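Local coordinates for protein ArCE4A (Arthrobacter sp. AW19M34-1, PDB 5LFZ) that probably deacetylates chitin-type polysaccharides as a metal-dependent carbohydrate esterase of family CE4, at residues A[77-82]-A[112-117]. Sequence-based numbering, arbitrary orientation.
Sequences HQIGSH and AGVKPQ. With NI (nickel (II) ion), chain B.
Strand 78-81 and the irregular segment 112-117 come nearest at G80 and P116, whose CA atoms are 5.0 Å apart; the two segments run at 78° to each other. No direct hydrogen bond joins them. Instead a water bridges the gap, donating to I79 O (2.8 Å) and accepting from Q117 N. It also accepts from Q78 NE2 at 3.1 Å. Q78 reaches it with an extended chain, CG anti to the backbone N (chi1 -178°), while its OE1 is hydrogen-bonded to the backbone N of D201. P116 points its CB at the strand, and the ring rests on the backbone: CB is 3.6 Å from I79 O and also meets G80 CA and S81 N. Nearer the N-terminal end of segment 112-117, the CD1 tip of I79 touches A112 CB and V114 CG2, each at 4.3 Å, and the same side chain packs on I108 of helix 94-112. Following the strand, H82 binds nickel through NE2 (2.1 Å), with D33, H86 and three waters, the metal site of a NodB-type distorted beta/alpha barrel; its ND1 is hydrogen-bonded to R120 O. The joint thus combines proline-on-backbone packing, an apolar patch at I79 and one water shared by I79 O, Q117 N and Q78 NE2.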
loop_
_atom_site.group_PDB
_atom_site.type_symbol
_atom_site.label_atom_id
_atom_site.label_comp_id
_atom_site.label_asym_id
_atom_site.label_seq_id
_atom_site.Cartn_x
_atom_site.Cartn_y
_atom_site.Cartn_z
ATOM N N HIS A 77 0.944 -0.206 11.185
ATOM C CA HIS A 77 0.801 -0.255 9.737
ATOM C C HIS A 77 1.939 -1.042 9.101
ATOM O O HIS A 77 2.895 -1.441 9.780
ATOM C CB HIS A 77 0.737 1.166 9.177
ATOM C CG HIS A 77 -0.298 2.014 9.845
ATOM N ND1 HIS A 77 -1.649 1.856 9.616
ATOM C CD2 HIS A 77 -0.188 2.990 10.778
ATOM C CE1 HIS A 77 -2.324 2.716 10.358
ATOM N NE2 HIS A 77 -1.461 3.417 11.073
ATOM N N GLN A 78 1.822 -1.276 7.801
ATOM C CA GLN A 78 2.866 -1.948 7.044
ATOM C C GLN A 78 3.454 -1.029 5.988
ATOM O O GLN A 78 2.729 -0.329 5.289
ATOM C CB GLN A 78 2.325 -3.218 6.390
ATOM C CG GLN A 78 3.391 -3.980 5.628
ATOM C CD GLN A 78 2.916 -5.324 5.135
ATOM O OE1 GLN A 78 1.729 -5.638 5.190
ATOM N NE2 GLN A 78 3.848 -6.130 4.642
ATOM N N ILE A 79 4.777 -1.029 5.876
ATOM C CA ILE A 79 5.446 -0.261 4.839
ATOM C C ILE A 79 5.866 -1.171 3.690
ATOM O O ILE A 79 6.559 -2.178 3.902
ATOM C CB ILE A 79 6.680 0.470 5.396
ATOM C CG1 ILE A 79 6.266 1.364 6.574
ATOM C CG2 ILE A 79 7.389 1.246 4.289
ATOM C CD1 ILE A 79 7.422 1.940 7.356
ATOM N N GLY A 80 5.436 -0.824 2.481
ATOM C CA GLY A 80 5.869 -1.515 1.279
ATOM C C GLY A 80 6.666 -0.576 0.390
ATOM O O GLY A 80 6.638 0.641 0.578
ATOM N N SER A 81 7.389 -1.133 -0.578
ATOM C CA SER A 81 8.133 -0.322 -1.533
ATOM C C SER A 81 7.302 -0.004 -2.770
ATOM O O SER A 81 6.600 -0.871 -3.288
ATOM C CB SER A 81 9.420 -1.039 -1.951
ATOM O OG SER A 81 10.041 -0.367 -3.035
ATOM N N HIS A 82 7.373 1.245 -3.232
ATOM C CA HIS A 82 6.754 1.641 -4.494
ATOM C C HIS A 82 7.824 2.100 -5.491
ATOM O O HIS A 82 7.526 2.855 -6.416
ATOM C CB HIS A 82 5.727 2.760 -4.249
ATOM C CG HIS A 82 4.687 2.903 -5.322
ATOM N ND1 HIS A 82 4.214 1.843 -6.069
ATOM C CD2 HIS A 82 3.997 3.989 -5.740
ATOM C CE1 HIS A 82 3.291 2.274 -6.909
ATOM N NE2 HIS A 82 3.139 3.576 -6.731
ATOM N N ALA A 112 13.045 4.301 9.253
ATOM C CA ALA A 112 12.221 3.577 10.224
ATOM C C ALA A 112 12.879 2.327 10.802
ATOM O O ALA A 112 12.307 1.671 11.674
ATOM C CB ALA A 112 10.894 3.207 9.591
ATOM N N GLY A 113 14.065 1.989 10.309
ATOM C CA GLY A 113 14.811 0.862 10.842
ATOM C C GLY A 113 14.252 -0.491 10.447
ATOM O O GLY A 113 14.612 -1.515 11.037
ATOM N N VAL A 114 13.373 -0.500 9.449
ATOM C CA VAL A 114 12.809 -1.747 8.949
ATOM C C VAL A 114 13.079 -1.908 7.465
ATOM O O VAL A 114 13.417 -0.947 6.776
ATOM C CB VAL A 114 11.278 -1.827 9.189
ATOM C CG1 VAL A 114 10.955 -1.623 10.662
ATOM C CG2 VAL A 114 10.542 -0.811 8.330
ATOM N N LYS A 115 12.920 -3.131 6.981
ATOM C CA LYS A 115 12.991 -3.426 5.563
ATOM C C LYS A 115 11.589 -3.784 5.086
ATOM O O LYS A 115 10.886 -4.533 5.764
ATOM C CB LYS A 115 13.976 -4.574 5.304
ATOM C CG LYS A 115 14.330 -4.799 3.846
ATOM C CD LYS A 115 15.216 -6.029 3.685
ATOM C CE LYS A 115 16.518 -5.891 4.468
ATOM N NZ LYS A 115 17.610 -5.296 3.649
ATOM N N PRO A 116 11.161 -3.239 3.934
ATOM C CA PRO A 116 9.852 -3.653 3.420
ATOM C C PRO A 116 9.877 -5.127 3.049
ATOM O O PRO A 116 10.952 -5.679 2.798
ATOM C CB PRO A 116 9.660 -2.772 2.183
ATOM C CG PRO A 116 11.059 -2.504 1.726
ATOM C CD PRO A 116 11.859 -2.349 2.989
ATOM N N GLN A 117 8.717 -5.766 3.032
ATOM C CA GLN A 117 8.655 -7.181 2.709
ATOM C C GLN A 117 7.814 -7.408 1.467
ATOM O O GLN A 117 7.608 -8.543 1.045
ATOM C CB GLN A 117 8.096 -7.974 3.891
ATOM C CG GLN A 117 8.884 -7.783 5.175
ATOM C CD GLN A 117 8.159 -8.325 6.388
ATOM O OE1 GLN A 117 6.949 -8.553 6.353
ATOM N NE2 GLN A 117 8.897 -8.536 7.473
HETATM NI NI NI B . 2.023 5.000 -7.766
HETATM O O HOH W 1 6.659 -4.831 4.712
HETATM O O HOH W 2 0.310 4.103 -7.614
HETATM O O HOH W 3 1.583 3.653 -9.378
HETATM O O HOH W 4 0.748 6.370 -8.702
#